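Similar to hydroxylamine oxidoreductase (Kuenenia stuttgartiensis, PDB 6H5L) is a multiheme c-type cytochrome of a reductase complex from an anammox bacterium, probably working as an oxidoreductase that passes electrons along its hemes. Local coordinates at residues Val120-Asp125 with Cys129-Ala134. Residues are numbered along the deposited sequence; the frame is centred on the assembly and turned at random.
Sequences VGRVLD and CFDCHA. With HEC (heme c), chain D.
Arg122 and Asp131 join the loop that follows helix 107-120 to the heme-binding helix 129-133 through one surface salt bridge. Arg122 NH1 lies 3.3 Å from Asp131 OD1, and the N-H...O angle of 135° makes this a bent, rather long bond. OD1 sits at the edge of the guanidinium, almost exactly in its plane, yet NH1 meets the carboxylate from above, about 55° out of the carboxylate plane. The two flat groups are steeply inclined to each other, and one nitrogen meets one oxygen, with no two-pronged pairing. The arginine chain leaves the backbone extended, with CG anti to N (chi1 -155°), and bends at chi3 to bring NH1 toward the helix. In Asp131, CG stands beside its own backbone N, and the second oxygen, OD2, accepts a hydrogen bond from the backbone N of His128, which helps to hold the carboxylate's rotation and ties Asp131 back to the residue just before the helix.

Asp131 is one of the two residues between the cysteines of a CxxCH heme c motif. Cys129 SG is bonded to heme CAB and Cys132 SG to CAC, each at 1.8 Å, while His133 NE2 binds the iron at 2.0 Å; His216 supplies the other axial nitrogen. His133 ND1 is hydrogen-bonded to the carbonyl of Arg142, which helps to set the ring's rotation.

The chemistry thus pairs a helix bonded to its heme by two thioethers and an iron ligand with a long, bent ion pair at the surface. The nearest atoms of the Asp131 side chain and another heme c are about 4 Å apart, and Arg122 probably offsets part of the aspartate's negative charge there.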
loop_
_atom_site.group_PDB
_atom_site.type_symbol
_atom_site.label_atom_id
_atom_site.label_comp_id
_atom_site.label_asym_id
_atom_site.label_seq_id
_atom_site.Cartn_x
_atom_site.Cartn_y
_atom_site.Cartn_z
ATOM N N VAL A 120 -40.777 -15.216 7.721
ATOM C CA VAL A 120 -41.596 -15.250 6.515
ATOM C C VAL A 120 -41.625 -16.625 5.864
ATOM O O VAL A 120 -42.299 -16.802 4.840
ATOM C CB VAL A 120 -41.127 -14.188 5.499
ATOM C CG1 VAL A 120 -41.062 -12.815 6.157
ATOM C CG2 VAL A 120 -39.778 -14.569 4.900
ATOM N N GLY A 121 -40.912 -17.604 6.423
ATOM C CA GLY A 121 -40.925 -18.945 5.874
ATOM C C GLY A 121 -40.348 -19.073 4.484
ATOM O O GLY A 121 -40.649 -20.045 3.786
ATOM N N ARG A 122 -39.523 -18.120 4.058
ATOM C CA ARG A 122 -38.977 -18.099 2.711
ATOM C C ARG A 122 -37.473 -17.871 2.775
ATOM O O ARG A 122 -36.934 -17.439 3.795
ATOM C CB ARG A 122 -39.636 -17.003 1.862
ATOM C CG ARG A 122 -39.618 -17.253 0.363
ATOM C CD ARG A 122 -39.830 -15.956 -0.397
ATOM N NE ARG A 122 -40.857 -15.123 0.222
ATOM C CZ ARG A 122 -41.182 -13.905 -0.196
ATOM N NH1 ARG A 122 -40.560 -13.373 -1.239
ATOM N NH2 ARG A 122 -42.129 -13.217 0.428
ATOM N N VAL A 123 -36.798 -18.170 1.668
ATOM C CA VAL A 123 -35.378 -17.876 1.500
ATOM C C VAL A 123 -35.253 -16.559 0.745
ATOM O O VAL A 123 -35.915 -16.358 -0.280
ATOM C CB VAL A 123 -34.655 -19.014 0.759
ATOM C CG1 VAL A 123 -33.420 -18.490 0.034
ATOM C CG2 VAL A 123 -34.268 -20.112 1.735
ATOM N N LEU A 124 -34.413 -15.662 1.253
ATOM C CA LEU A 124 -34.252 -14.320 0.694
ATOM C C LEU A 124 -32.795 -14.120 0.287
ATOM O O LEU A 124 -31.993 -13.578 1.051
ATOM C CB LEU A 124 -34.703 -13.260 1.698
ATOM C CG LEU A 124 -36.168 -13.342 2.127
ATOM C CD1 LEU A 124 -36.472 -12.314 3.203
ATOM C CD2 LEU A 124 -37.088 -13.157 0.929
ATOM N N ASP A 125 -32.457 -14.551 -0.928
ATOM C CA ASP A 125 -31.158 -14.227 -1.499
ATOM C C ASP A 125 -31.115 -12.808 -2.044
ATOM O O ASP A 125 -30.025 -12.242 -2.184
ATOM C CB ASP A 125 -30.803 -15.222 -2.606
ATOM C CG ASP A 125 -30.527 -16.613 -2.072
ATOM O OD1 ASP A 125 -29.925 -16.722 -0.983
ATOM O OD2 ASP A 125 -30.913 -17.596 -2.740
ATOM N N CYS A 129 -37.822 -6.038 -7.018
ATOM C CA CYS A 129 -38.945 -5.166 -7.349
ATOM C C CYS A 129 -40.262 -5.923 -7.286
ATOM O O CYS A 129 -41.296 -5.362 -6.909
ATOM C CB CYS A 129 -38.755 -4.565 -8.743
ATOM S SG CYS A 129 -37.063 -4.616 -9.379
ATOM N N PHE A 130 -40.238 -7.202 -7.662
ATOM C CA PHE A 130 -41.426 -8.039 -7.562
ATOM C C PHE A 130 -41.929 -8.111 -6.125
ATOM O O PHE A 130 -43.141 -8.080 -5.881
ATOM C CB PHE A 130 -41.104 -9.438 -8.088
ATOM C CG PHE A 130 -42.262 -10.126 -8.746
ATOM C CD1 PHE A 130 -43.169 -10.854 -7.997
ATOM C CD2 PHE A 130 -42.430 -10.064 -10.120
ATOM C CE1 PHE A 130 -44.231 -11.496 -8.603
ATOM C CE2 PHE A 130 -43.489 -10.703 -10.733
ATOM C CZ PHE A 130 -44.391 -11.420 -9.972
ATOM N N ASP A 131 -41.008 -8.203 -5.162
ATOM C CA ASP A 131 -41.397 -8.390 -3.766
ATOM C C ASP A 131 -42.120 -7.166 -3.213
ATOM O O ASP A 131 -43.048 -7.301 -2.403
ATOM C CB ASP A 131 -40.164 -8.710 -2.921
ATOM C CG ASP A 131 -39.495 -10.012 -3.330
ATOM O OD1 ASP A 131 -40.201 -11.031 -3.481
ATOM O OD2 ASP A 131 -38.258 -10.015 -3.508
ATOM N N CYS A 132 -41.715 -5.968 -3.637
ATOM C CA CYS A 132 -42.288 -4.733 -3.117
ATOM C C CYS A 132 -43.421 -4.171 -3.964
ATOM O O CYS A 132 -44.250 -3.427 -3.432
ATOM C CB CYS A 132 -41.203 -3.655 -2.988
ATOM S SG CYS A 132 -40.132 -3.795 -1.535
ATOM N N HIS A 133 -43.489 -4.503 -5.255
ATOM C CA HIS A 133 -44.417 -3.833 -6.156
ATOM C C HIS A 133 -45.469 -4.731 -6.788
ATOM O O HIS A 133 -46.512 -4.215 -7.204
ATOM C CB HIS A 133 -43.653 -3.126 -7.288
ATOM C CG HIS A 133 -42.887 -1.919 -6.841
ATOM N ND1 HIS A 133 -43.501 -0.742 -6.469
ATOM C CD2 HIS A 133 -41.555 -1.704 -6.717
ATOM C CE1 HIS A 133 -42.582 0.144 -6.130
ATOM N NE2 HIS A 133 -41.392 -0.415 -6.271
ATOM N N ALA A 134 -45.241 -6.039 -6.880
ATOM C CA ALA A 134 -46.106 -6.922 -7.659
ATOM C C ALA A 134 -47.212 -7.482 -6.770
ATOM O O ALA A 134 -46.962 -8.339 -5.917
ATOM C CB ALA A 134 -45.293 -8.043 -8.297
HETATM FE FE HEC D . -39.817 0.795 -6.023
HETATM C CHA HEC D . -41.823 3.550 -5.813
HETATM C CHB HEC D . -39.542 1.300 -9.443
HETATM C CHC HEC D . -38.005 -2.086 -6.334
HETATM C CHD HEC D . -40.177 0.179 -2.638
HETATM N NA HEC D . -40.524 2.176 -7.373
HETATM C C1A HEC D . -41.383 3.213 -7.072
HETATM C C2A HEC D . -41.734 3.901 -8.298
HETATM C C3A HEC D . -41.106 3.268 -9.307
HETATM C C4A HEC D . -40.333 2.180 -8.740
HETATM C CMA HEC D . -41.141 3.587 -10.819
HETATM C CAA HEC D . -42.697 5.118 -8.349
HETATM C CBA HEC D . -42.152 6.326 -9.111
HETATM C CGA HEC D . -40.833 6.786 -8.554
HETATM O O1A HEC D . -40.745 7.029 -7.324
HETATM O O2A HEC D . -39.870 6.928 -9.349
HETATM N NB HEC D . -38.969 -0.217 -7.599
HETATM C C1B HEC D . -38.913 0.195 -8.916
HETATM C C2B HEC D . -38.067 -0.731 -9.641
HETATM C C3B HEC D . -37.651 -1.671 -8.786
HETATM C C4B HEC D . -38.204 -1.359 -7.484
HETATM C CMB HEC D . -37.749 -0.640 -11.148
HETATM C CAB HEC D . -36.728 -2.873 -9.090
HETATM C CBB HEC D . -35.284 -2.394 -9.362
HETATM N NC HEC D . -39.209 -0.669 -4.724
HETATM C C1C HEC D . -38.473 -1.784 -5.075
HETATM C C2C HEC D . -38.147 -2.512 -3.868
HETATM C C3C HEC D . -38.858 -1.970 -2.869
HETATM C C4C HEC D . -39.468 -0.748 -3.370
HETATM C CMC HEC D . -37.492 -3.912 -3.864
HETATM C CAC HEC D . -38.914 -2.470 -1.405
HETATM C CBC HEC D . -37.535 -2.411 -0.719
HETATM N ND HEC D . -40.882 1.681 -4.477
HETATM C C1D HEC D . -40.767 1.326 -3.132
HETATM C C2D HEC D . -41.377 2.364 -2.329
HETATM C C3D HEC D . -41.881 3.408 -3.327
HETATM C C4D HEC D . -41.537 2.901 -4.632
HETATM C CMD HEC D . -41.501 2.432 -0.793
HETATM C CAD HEC D . -42.620 4.720 -3.002
HETATM C CBD HEC D . -44.059 4.368 -2.652
HETATM C CGD HEC D . -44.882 5.623 -2.580
HETATM O O1D HEC D . -44.292 6.735 -2.616
HETATM O O2D HEC D . -46.129 5.502 -2.488
#